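PDB 4H61: mediator of RNA polymerase II transcription subunit 6 from Schizosaccharomyces pombe, which acts as a component of the Mediator complex, a coactivator that conveys signals from gene-specific regulators to the RNA polymerase II transcription machinery. Local coordinates for residues I86-R91 and P99-F104. Numbering follows the deposited sequence.
Sequences IQKQNR and PLTVYF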
loop_
_atom_site.group_PDB
_atom_site.type_symbol
_atom_site.label_atom_id
_atom_site.label_comp_id
_atom_site.label_asym_id
_atom_site.label_seq_id
_atom_site.Cartn_x
_atom_site.Cartn_y
_atom_site.Cartn_z
ATOM N N ILE A 86 -4.835 -0.109 -3.297
ATOM C CA ILE A 86 -3.716 -0.160 -2.367
ATOM C C ILE A 86 -3.551 -1.562 -1.824
ATOM O O ILE A 86 -4.539 -2.242 -1.556
ATOM C CB ILE A 86 -3.947 0.812 -1.198
ATOM C CG1 ILE A 86 -4.014 2.248 -1.720
ATOM C CG2 ILE A 86 -2.862 0.674 -0.147
ATOM C CD1 ILE A 86 -4.390 3.250 -0.676
ATOM N N GLN A 87 -2.305 -1.999 -1.671
ATOM C CA GLN A 87 -2.021 -3.330 -1.156
ATOM C C GLN A 87 -1.192 -3.284 0.118
ATOM O O GLN A 87 -0.146 -2.630 0.169
ATOM C CB GLN A 87 -1.279 -4.140 -2.209
ATOM C CG GLN A 87 -0.576 -5.363 -1.671
ATOM C CD GLN A 87 0.016 -6.208 -2.779
ATOM O OE1 GLN A 87 -0.681 -6.569 -3.729
ATOM N NE2 GLN A 87 1.310 -6.520 -2.673
ATOM N N LYS A 88 -1.678 -3.970 1.150
ATOM C CA LYS A 88 -0.906 -4.197 2.366
ATOM C C LYS A 88 -0.072 -5.440 2.122
ATOM O O LYS A 88 -0.594 -6.458 1.666
ATOM C CB LYS A 88 -1.839 -4.387 3.571
ATOM C CG LYS A 88 -1.184 -4.893 4.867
ATOM C CD LYS A 88 -1.870 -4.242 6.072
ATOM C CE LYS A 88 -2.152 -5.185 7.236
ATOM N NZ LYS A 88 -3.489 -5.840 7.143
ATOM N N GLN A 89 1.222 -5.354 2.405
ATOM C CA GLN A 89 2.118 -6.474 2.161
ATOM C C GLN A 89 3.196 -6.579 3.241
ATOM O O GLN A 89 3.590 -5.584 3.845
ATOM C CB GLN A 89 2.774 -6.328 0.789
ATOM C CG GLN A 89 3.931 -5.328 0.754
ATOM C CD GLN A 89 4.298 -4.894 -0.658
ATOM O OE1 GLN A 89 3.552 -5.131 -1.610
ATOM N NE2 GLN A 89 5.456 -4.254 -0.796
ATOM N N ASN A 90 3.660 -7.791 3.500
ATOM C CA ASN A 90 4.782 -7.957 4.385
ATOM C C ASN A 90 6.021 -8.191 3.549
ATOM O O ASN A 90 6.152 -9.228 2.904
ATOM C CB ASN A 90 4.566 -9.134 5.324
ATOM C CG ASN A 90 5.737 -9.338 6.273
ATOM O OD1 ASN A 90 6.491 -8.401 6.561
ATOM N ND2 ASN A 90 5.905 -10.567 6.751
ATOM N N ARG A 91 6.935 -7.229 3.548
ATOM C CA ARG A 91 8.129 -7.357 2.729
ATOM C C ARG A 91 9.205 -8.158 3.449
ATOM O O ARG A 91 9.690 -7.755 4.505
ATOM C CB ARG A 91 8.646 -5.977 2.329
ATOM C CG ARG A 91 9.955 -6.016 1.587
ATOM C CD ARG A 91 10.110 -4.812 0.684
ATOM N NE ARG A 91 10.684 -5.240 -0.578
ATOM C CZ ARG A 91 10.063 -5.165 -1.747
ATOM N NH1 ARG A 91 8.849 -4.640 -1.824
ATOM N NH2 ARG A 91 10.676 -5.599 -2.842
ATOM N N PRO A 99 1.654 -10.579 -0.036
ATOM C CA PRO A 99 0.429 -9.774 -0.062
ATOM C C PRO A 99 -0.497 -10.209 1.060
ATOM O O PRO A 99 -0.754 -11.405 1.201
ATOM C CB PRO A 99 -0.191 -10.117 -1.421
ATOM C CG PRO A 99 0.950 -10.675 -2.235
ATOM C CD PRO A 99 1.813 -11.397 -1.247
ATOM N N LEU A 100 -0.974 -9.249 1.849
ATOM C CA LEU A 100 -1.802 -9.545 3.013
ATOM C C LEU A 100 -3.263 -9.228 2.745
ATOM O O LEU A 100 -4.127 -10.092 2.903
ATOM C CB LEU A 100 -1.301 -8.777 4.237
ATOM C CG LEU A 100 0.078 -9.252 4.689
ATOM C CD1 LEU A 100 0.577 -8.495 5.938
ATOM C CD2 LEU A 100 0.025 -10.758 4.909
ATOM N N THR A 101 -3.538 -7.981 2.368
ATOM C CA THR A 101 -4.884 -7.575 1.976
ATOM C C THR A 101 -4.849 -6.443 0.936
ATOM O O THR A 101 -3.831 -5.759 0.785
ATOM C CB THR A 101 -5.777 -7.204 3.207
ATOM O OG1 THR A 101 -6.432 -5.943 2.988
ATOM C CG2 THR A 101 -4.970 -7.129 4.484
ATOM N N VAL A 102 -5.939 -6.260 0.193
ATOM C CA VAL A 102 -6.005 -5.124 -0.725
ATOM C C VAL A 102 -7.261 -4.274 -0.524
ATOM O O VAL A 102 -8.316 -4.782 -0.143
ATOM C CB VAL A 102 -5.775 -5.512 -2.226
ATOM C CG1 VAL A 102 -5.492 -7.000 -2.380
ATOM C CG2 VAL A 102 -6.931 -5.079 -3.103
ATOM N N TYR A 103 -7.129 -2.972 -0.752
ATOM C CA TYR A 103 -8.195 -2.030 -0.445
ATOM C C TYR A 103 -8.522 -1.213 -1.679
ATOM O O TYR A 103 -7.653 -0.964 -2.515
ATOM C CB TYR A 103 -7.766 -1.073 0.680
ATOM C CG TYR A 103 -7.050 -1.741 1.836
ATOM C CD1 TYR A 103 -5.729 -2.161 1.710
ATOM C CD2 TYR A 103 -7.691 -1.938 3.063
ATOM C CE1 TYR A 103 -5.073 -2.770 2.753
ATOM C CE2 TYR A 103 -7.036 -2.548 4.117
ATOM C CZ TYR A 103 -5.722 -2.959 3.952
ATOM O OH TYR A 103 -5.042 -3.568 4.978
ATOM N N PHE A 104 -9.774 -0.785 -1.784
ATOM C CA PHE A 104 -10.178 0.124 -2.847
ATOM C C PHE A 104 -10.375 1.533 -2.314
ATOM O O PHE A 104 -10.909 1.731 -1.225
ATOM C CB PHE A 104 -11.460 -0.363 -3.515
ATOM C CG PHE A 104 -11.281 -1.627 -4.303
ATOM C CD1 PHE A 104 -10.020 -2.018 -4.728
ATOM C CD2 PHE A 104 -12.370 -2.424 -4.625
ATOM C CE1 PHE A 104 -9.846 -3.179 -5.454
ATOM C CE2 PHE A 104 -12.206 -3.588 -5.355
ATOM C CZ PHE A 104 -10.945 -3.966 -5.766
#
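Lys88 reaches over from strand 86-91 to Tyr103 and Thr101 of strand 99-104, its chain bending beyond CG so that the aliphatic part passes the phenol oxygen. Lys88 CD lies 3.4 Å from Tyr103 OH, and Lys88 NZ ends beside Thr101 CG2. The Tyr103 ring, with CG anti to its own carbonyl carbon (chi1 -44°), leans back toward the neighbouring strand: its edge meets Ile86 O and Lys88 CB, CD1 being 3.5 Å from Ile86 O, while Thr101 OG1 sits above one face, displaced toward the rim. Phe32 adds an edge-to-face ring contact to Tyr103.

The other sheet face, turned to helix 115-135, carries Gln87, Gln89, Pro99 and Val102. Gln87 extends side by side with Pro99, both pointing the same way, and NE2 is 4.1 Å from Pro99 CB. The same NE2 donates to Gln89 OE1 at 2.8 Å, in the plane of the acceptor carbonyl but 24° out of the Gln87 amide plane; Gln89 NE2 in turn bonds Gln72 OE1 on the next strand. An alanine in place of Gln87 would probably leave Gln89 OE1 without this donor and open a gap beside the Pro99 ring.

The backbones run antiparallel, with Ile86 and Tyr103 joined by two bonds. A classic beta bulge follows: Leu100 and Thr101 both face Lys88, whose O accepts a 2.8 Å bond from Leu100 N and a weak one from Thr101 N, while Lys88 N donates to Thr101 O. Leu100 CB packs on Lys88 CG.

This central hairpin of the four-stranded Med6 sheet thus separates its chemistry by face: buried amides pair within the sheet beneath the long helix, whereas on the reverse the lysine contributes mainly its carbons, laid beside the tyrosine ring and OH, with its amino end at the threonine methyl.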